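Local coordinates for protein lamina-associated polypeptide 2 isoforms alpha/zeta (Mus musculus, PDB 2V0X) that dimerises through a largely helical C-terminal domain and serves as a component of the nuclear lamina, probably in association with lamin A and chromatin, at the interface of chains A and B. Sequence-based numbering; all coordinates share one arbitrary frame. Chains: chain A/B, Lamina-associated polypeptide 2 isoforms alpha/zeta.

Contact 1: the interface of chains A and B. Residues chain A 9, 14, 159, 163, 166-167; chain B 135, 138-139.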
# COMPACT_ATOMS: atom_id res chain seq x y z
N LEU A 9 -18.42 25.12 -10.80
CA LEU A 9 -17.69 25.17 -9.55
C LEU A 9 -16.21 25.23 -9.90
O LEU A 9 -15.84 25.01 -11.06
CB LEU A 9 -18.00 23.92 -8.71
CG LEU A 9 -19.46 23.75 -8.33
CD1 LEU A 9 -19.67 22.38 -7.72
CD2 LEU A 9 -19.90 24.84 -7.36
N VAL A 14 -7.12 19.54 -9.63
CA VAL A 14 -7.66 19.06 -10.90
C VAL A 14 -9.18 19.30 -11.01
O VAL A 14 -9.98 18.62 -10.36
CB VAL A 14 -7.35 17.55 -11.10
CG1 VAL A 14 -8.05 17.01 -12.35
CG2 VAL A 14 -5.85 17.33 -11.22
N LEU A 159 -21.36 23.12 -2.04
CA LEU A 159 -21.01 22.22 -3.12
C LEU A 159 -19.64 22.53 -3.70
O LEU A 159 -18.96 21.65 -4.22
CB LEU A 159 -22.06 22.27 -4.24
CG LEU A 159 -23.40 21.64 -3.84
CD1 LEU A 159 -24.36 21.70 -5.03
CD2 LEU A 159 -23.16 20.20 -3.39
N TYR A 163 -16.75 19.76 -4.16
CA TYR A 163 -16.12 19.59 -5.45
C TYR A 163 -14.59 19.56 -5.26
O TYR A 163 -13.89 18.73 -5.84
CB TYR A 163 -16.57 20.73 -6.36
CG TYR A 163 -16.08 20.65 -7.77
CD1 TYR A 163 -16.73 19.86 -8.72
CD2 TYR A 163 -14.96 21.37 -8.17
CE1 TYR A 163 -16.28 19.80 -10.03
CE2 TYR A 163 -14.50 21.31 -9.48
CZ TYR A 163 -15.16 20.53 -10.40
OH TYR A 163 -14.74 20.53 -11.71
N ALA A 166 -13.53 16.34 -3.64
CA ALA A 166 -13.54 15.24 -4.61
C ALA A 166 -12.24 15.24 -5.44
O ALA A 166 -11.67 14.17 -5.71
CB ALA A 166 -14.76 15.34 -5.51
N SER A 167 -11.79 16.43 -5.86
CA SER A 167 -10.54 16.56 -6.61
C SER A 167 -9.36 16.08 -5.76
O SER A 167 -8.45 15.42 -6.27
CB SER A 167 -10.29 18.02 -6.99
OG SER A 167 -11.24 18.43 -7.94
N GLN B 135 -17.17 13.98 -8.55
CA GLN B 135 -17.04 15.39 -8.87
C GLN B 135 -17.88 15.84 -10.06
O GLN B 135 -18.38 16.95 -10.06
CB GLN B 135 -15.58 15.89 -8.92
CG GLN B 135 -14.68 15.44 -10.03
CD GLN B 135 -13.27 16.03 -9.88
OE1 GLN B 135 -12.27 15.35 -10.07
NE2 GLN B 135 -13.20 17.30 -9.50
N ILE B 138 -21.39 16.22 -8.57
CA ILE B 138 -21.50 17.43 -7.75
C ILE B 138 -21.76 18.64 -8.65
O ILE B 138 -22.65 19.44 -8.37
CB ILE B 138 -20.23 17.68 -6.89
CG1 ILE B 138 -20.16 16.67 -5.74
CG2 ILE B 138 -20.24 19.11 -6.32
CD1 ILE B 138 -18.81 16.60 -5.07
N SER B 139 -20.99 18.76 -9.73
CA SER B 139 -21.20 19.87 -10.62
C SER B 139 -22.57 19.77 -11.29
O SER B 139 -23.24 20.78 -11.50
CB SER B 139 -20.08 19.96 -11.67
OG SER B 139 -19.88 18.71 -12.29
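B:Gln135 lies across A:Tyr163, A:Ala166 and A:Ser167. Its CB meets the methyl of A:Ala166, CB to CB 3.5 Å. CG takes the crowded position between the backbone N and the carbonyl carbon (chi1 70°), and from there the chain runs out extended, carrying the amide to A:Ser167. At the tip CD and OE1 stay beside the A:Ser167 hydroxyl (OE1 to OG 3.9 Å), and NE2 donates to that OG at 2.7 Å, a bent bond (139° at H) with the oxygen tilted from the amide plane. That hydroxyl passes its own hydrogen to O of poorly ordered A:Val14 at 2.7 Å. NE2 also sits above one face of the A:Tyr163 phenol, near the rim, with amide and ring planes 64° apart; the poorly ordered A:Leu9 lies over the opposite face. The ring's CE1 touches the backbone O of B:Gln135 at 3.5 Å, the same oxygen that accepts a bond from OG of B:Ser139. One turn along, CG2 of B:Ile138 packs against O of A:Leu159 (3.5 Å) and CD1 of A:Leu9. The patch joins helix 152-196 of chain A to helix 100-146 of chain B by a relay of hydrogen bonds through A:Ser167 set among apolar contacts, with an N-terminal segment against them.

Contact 2: the interface of chains A and B. Residues chain A 39, 43, 176-177, 180-181, 184; chain B 117-118, 120-121, 124.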
# COMPACT_ATOMS: atom_id res chain seq x y z
N ILE A 39 -2.72 5.45 -14.55
CA ILE A 39 -2.28 4.60 -13.45
C ILE A 39 -1.11 3.72 -13.92
O ILE A 39 -0.08 3.63 -13.25
CB ILE A 39 -3.44 3.73 -12.88
CG1 ILE A 39 -4.42 4.65 -12.13
CG2 ILE A 39 -2.90 2.67 -11.91
CD1 ILE A 39 -5.70 3.97 -11.65
N VAL A 43 2.83 3.63 -12.56
CA VAL A 43 3.49 2.40 -12.15
C VAL A 43 4.78 2.16 -12.96
O VAL A 43 5.83 1.93 -12.39
CB VAL A 43 2.51 1.20 -12.26
CG1 VAL A 43 3.23 -0.11 -11.97
CG2 VAL A 43 1.36 1.38 -11.29
N GLU A 176 -1.61 7.12 -3.69
CA GLU A 176 -1.69 5.76 -3.15
C GLU A 176 -1.10 4.81 -4.21
O GLU A 176 -0.31 3.93 -3.88
CB GLU A 176 -3.15 5.38 -2.87
CG GLU A 176 -3.37 4.01 -2.22
CD GLU A 176 -3.05 3.97 -0.72
OE1 GLU A 176 -2.84 5.04 -0.11
OE2 GLU A 176 -3.04 2.86 -0.16
N VAL A 177 -1.44 5.04 -5.47
CA VAL A 177 -0.94 4.23 -6.57
C VAL A 177 0.58 4.28 -6.62
O VAL A 177 1.25 3.24 -6.69
CB VAL A 177 -1.48 4.70 -7.94
CG1 VAL A 177 -0.70 4.01 -9.06
CG2 VAL A 177 -2.98 4.37 -8.06
N SER A 180 2.14 2.30 -3.84
CA SER A 180 2.03 0.85 -4.11
C SER A 180 3.09 0.40 -5.11
O SER A 180 3.70 -0.65 -4.93
CB SER A 180 0.65 0.49 -4.69
OG SER A 180 -0.33 0.54 -3.69
N ALA A 181 3.29 1.20 -6.15
CA ALA A 181 4.27 0.92 -7.19
C ALA A 181 5.67 0.87 -6.56
O ALA A 181 6.46 -0.02 -6.90
CB ALA A 181 4.21 2.00 -8.31
N MSE A 184 5.95 -2.37 -4.51
CA MSE A 184 6.09 -3.50 -5.43
C MSE A 184 7.50 -3.54 -6.00
O MSE A 184 8.05 -4.62 -6.22
CB MSE A 184 5.06 -3.40 -6.56
CG MSE A 184 3.62 -3.62 -6.03
SE MSE A 184 2.22 -2.72 -7.06
CE MSE A 184 2.01 -4.08 -8.43
N ALA B 117 0.44 -4.74 -1.59
CA ALA B 117 0.58 -3.46 -2.31
C ALA B 117 -0.25 -3.43 -3.60
O ALA B 117 -0.88 -2.41 -3.93
CB ALA B 117 2.04 -3.21 -2.65
N ALA B 118 -0.21 -4.53 -4.35
CA ALA B 118 -0.95 -4.64 -5.59
C ALA B 118 -2.45 -4.50 -5.31
O ALA B 118 -3.20 -3.89 -6.09
CB ALA B 118 -0.66 -5.98 -6.26
N ALA B 120 -3.81 -2.90 -2.73
CA ALA B 120 -4.04 -1.49 -2.37
C ALA B 120 -4.11 -0.66 -3.66
O ALA B 120 -4.87 0.30 -3.77
CB ALA B 120 -2.90 -1.00 -1.48
N LEU B 121 -3.36 -1.08 -4.68
CA LEU B 121 -3.36 -0.41 -5.97
C LEU B 121 -4.74 -0.60 -6.63
O LEU B 121 -5.30 0.36 -7.19
CB LEU B 121 -2.25 -1.00 -6.84
CG LEU B 121 -1.71 -0.50 -8.18
CD1 LEU B 121 -2.80 -0.15 -9.15
CD2 LEU B 121 -0.79 0.67 -7.96
N ALA B 124 -7.08 1.64 -4.88
CA ALA B 124 -6.81 3.04 -5.25
C ALA B 124 -7.37 3.38 -6.61
O ALA B 124 -7.90 4.49 -6.80
CB ALA B 124 -5.31 3.37 -5.19
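B:Leu121 pushes its two methyls between A:Val177, A:Ser180, A:Ile39 and A:Val43, and apolar packing makes up most of the patch. Its CG, anti to the backbone N (chi1 -169°), directs them there. CD2 reaches CG1 of A:Val177 at 3.5 Å and CB of A:Ser180 at 3.6 Å, with CG2 of A:Val43 a little farther off. The other branch, CD1, meets CG2 of A:Ile39 at 3.9 Å, the two side chains running antiparallel alongside each other. Alanines keep the flanks close: the methyl of B:Ala124 touches CG of A:Glu176 (3.6 Å) and CG2 of A:Val177, while selenomethionine A:Met184 lays CG against CB of B:Ala117 and its terminal methyl CE against CB of B:Ala118 at 3.9 Å. The polar term comes from A:Ser180, whose OG is anti to its own carbonyl carbon (chi1 -74°) and donates to the backbone O of B:Ala117 at 3.0 Å, tilted 25° from the carbonyl plane. The same hydroxyl bonds weakly back to O of A:Glu176. In the coiled-coil core of the dimer, helix 152-196 of chain A runs antiparallel to helix 100-146 of chain B, and helix 37-46 of chain A caps the methyl tips of B:Leu121, which enters between it and helix 152-196.

Contact 3: the interface of chains A and B. Residues chain A 47, 184, 188, 191, 214, 217-219; chain B 75-76, 114.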
# COMPACT_ATOMS: atom_id res chain seq x y z
N TRP A 47 8.85 2.03 -11.81
CA TRP A 47 9.59 0.79 -12.08
C TRP A 47 10.81 0.91 -13.01
O TRP A 47 11.51 -0.08 -13.25
CB TRP A 47 8.64 -0.28 -12.59
CG TRP A 47 7.68 -0.77 -11.53
CD1 TRP A 47 7.66 -0.41 -10.20
CD2 TRP A 47 6.61 -1.70 -11.71
NE1 TRP A 47 6.64 -1.07 -9.55
CE2 TRP A 47 5.98 -1.87 -10.46
CE3 TRP A 47 6.12 -2.42 -12.82
CZ2 TRP A 47 4.89 -2.74 -10.28
CZ3 TRP A 47 5.03 -3.28 -12.64
CH2 TRP A 47 4.43 -3.43 -11.38
N MSE A 184 5.95 -2.37 -4.51
CA MSE A 184 6.09 -3.50 -5.43
C MSE A 184 7.50 -3.54 -6.00
O MSE A 184 8.05 -4.62 -6.22
CB MSE A 184 5.06 -3.40 -6.56
CG MSE A 184 3.62 -3.62 -6.03
SE MSE A 184 2.22 -2.72 -7.06
CE MSE A 184 2.01 -4.08 -8.43
N THR A 188 10.30 -6.56 -5.34
CA THR A 188 10.98 -7.15 -6.49
C THR A 188 12.52 -7.07 -6.37
O THR A 188 13.23 -8.07 -6.57
CB THR A 188 10.51 -6.43 -7.78
OG1 THR A 188 9.13 -6.74 -8.00
CG2 THR A 188 11.33 -6.84 -8.99
N ARG A 191 13.71 -9.60 -3.94
CA ARG A 191 13.68 -10.98 -4.42
C ARG A 191 14.76 -11.24 -5.46
O ARG A 191 15.14 -12.39 -5.68
CB ARG A 191 12.29 -11.36 -4.95
CG ARG A 191 11.22 -11.39 -3.84
CD ARG A 191 9.82 -11.70 -4.37
NE ARG A 191 9.74 -12.95 -5.13
CZ ARG A 191 9.17 -13.04 -6.33
NH1 ARG A 191 8.63 -11.97 -6.90
NH2 ARG A 191 9.17 -14.20 -6.99
N PHE A 214 11.98 -2.92 -14.33
CA PHE A 214 11.01 -3.97 -14.05
C PHE A 214 9.69 -3.68 -14.79
O PHE A 214 9.22 -2.56 -14.75
CB PHE A 214 10.80 -4.00 -12.53
CG PHE A 214 9.70 -4.90 -12.08
CD1 PHE A 214 9.67 -6.24 -12.46
CD2 PHE A 214 8.68 -4.39 -11.28
CE1 PHE A 214 8.62 -7.07 -12.05
CE2 PHE A 214 7.64 -5.21 -10.86
CZ PHE A 214 7.60 -6.55 -11.24
N GLY A 217 5.18 -9.07 -14.47
CA GLY A 217 5.32 -10.28 -15.26
C GLY A 217 6.39 -11.19 -14.69
O GLY A 217 6.06 -12.15 -14.00
N THR A 218 7.66 -10.92 -14.99
CA THR A 218 8.74 -11.76 -14.46
C THR A 218 9.69 -10.94 -13.58
O THR A 218 9.87 -9.74 -13.79
CB THR A 218 9.57 -12.47 -15.56
OG1 THR A 218 10.49 -11.55 -16.17
CG2 THR A 218 8.66 -13.06 -16.63
N LEU A 219 10.36 -11.64 -12.68
CA LEU A 219 11.27 -11.02 -11.75
C LEU A 219 12.42 -10.22 -12.35
O LEU A 219 12.66 -9.09 -11.95
CB LEU A 219 11.79 -12.07 -10.76
CG LEU A 219 12.50 -11.54 -9.52
CD1 LEU A 219 11.52 -10.70 -8.71
CD2 LEU A 219 13.02 -12.70 -8.70
N PRO B 75 5.57 -11.05 -9.56
CA PRO B 75 6.38 -11.57 -10.66
C PRO B 75 7.01 -12.93 -10.34
O PRO B 75 7.38 -13.21 -9.20
CB PRO B 75 7.41 -10.47 -10.89
CG PRO B 75 7.56 -9.84 -9.58
CD PRO B 75 6.15 -9.82 -9.00
N LYS B 76 7.03 -13.78 -11.35
CA LYS B 76 7.57 -15.13 -11.25
C LYS B 76 8.97 -15.17 -11.83
O LYS B 76 9.33 -14.34 -12.66
CB LYS B 76 6.67 -16.10 -12.03
CG LYS B 76 7.11 -17.55 -12.05
CD LYS B 76 6.17 -18.40 -12.91
CE LYS B 76 6.30 -18.09 -14.40
NZ LYS B 76 7.61 -18.56 -14.96
N TYR B 114 4.42 -7.61 -1.92
CA TYR B 114 4.04 -7.22 -3.27
C TYR B 114 2.54 -7.34 -3.46
O TYR B 114 1.89 -6.43 -3.97
CB TYR B 114 4.77 -8.09 -4.30
CG TYR B 114 4.58 -7.65 -5.74
CD1 TYR B 114 5.60 -7.01 -6.42
CD2 TYR B 114 3.38 -7.88 -6.42
CE1 TYR B 114 5.45 -6.61 -7.74
CE2 TYR B 114 3.20 -7.47 -7.76
CZ TYR B 114 4.25 -6.84 -8.41
OH TYR B 114 4.14 -6.43 -9.72
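This part of the dimer interface is a short parallel beta bridge beside a helix-helix contact, tying a loop of chain B to the C-terminal region of chain A. B:Lys76 pairs with A:Thr218: its N donates to O of A:Gly217 at 3.3 Å, and its O accepts from N of A:Leu219 at 2.9 Å, although B:Lys76 is poorly ordered. The carbonyl O of B:Pro75 is gripped end-on by the guanidinium of A:Arg191, with NH1 at 2.9 Å and NH2 at 3.0 Å, nearly in the guanidinium plane. A bend at chi3 (56°) turns the guanidinium there. The proline ring presses CG against CZ of A:Phe214 at 3.7 Å, the two side chains crossing at about a right angle. The B:Tyr114 ring lies between CG of the partner's A:Met184, over the centre of one face and 3.9 Å from the centroid, and CD of its own chain's B:Pro75, near the rim of the other. Its phenol OH reaches the edge of the A:Phe214 ring, tip to tip, and meets CH2 of A:Trp47 at 3.4 Å. OG1 of A:Thr188 lies over one face of A:Phe214, near the rim, and donates a hydrogen bond to O of A:Met184. The site fastens peripheral segments of both subunits to the helical core.

All three contacts use the antiparallel helices 152-196 of chain A and 100-146 of chain B, so together they trace one long coiled-coil interface. Contacts 2 and 3 are neighbours, their C-alpha centres about 13 Å apart, and A:Met184 takes part in both. Contact 1 lies about 24 Å from contact 2 and about 37 Å from contact 3, measured the same way. The segments added to the helices differ: an N-terminal stretch in contact 1, helix 37-46 in contact 2, and loops in contact 3. With each contact repeated by the two-fold, the subunits are joined along much of their length.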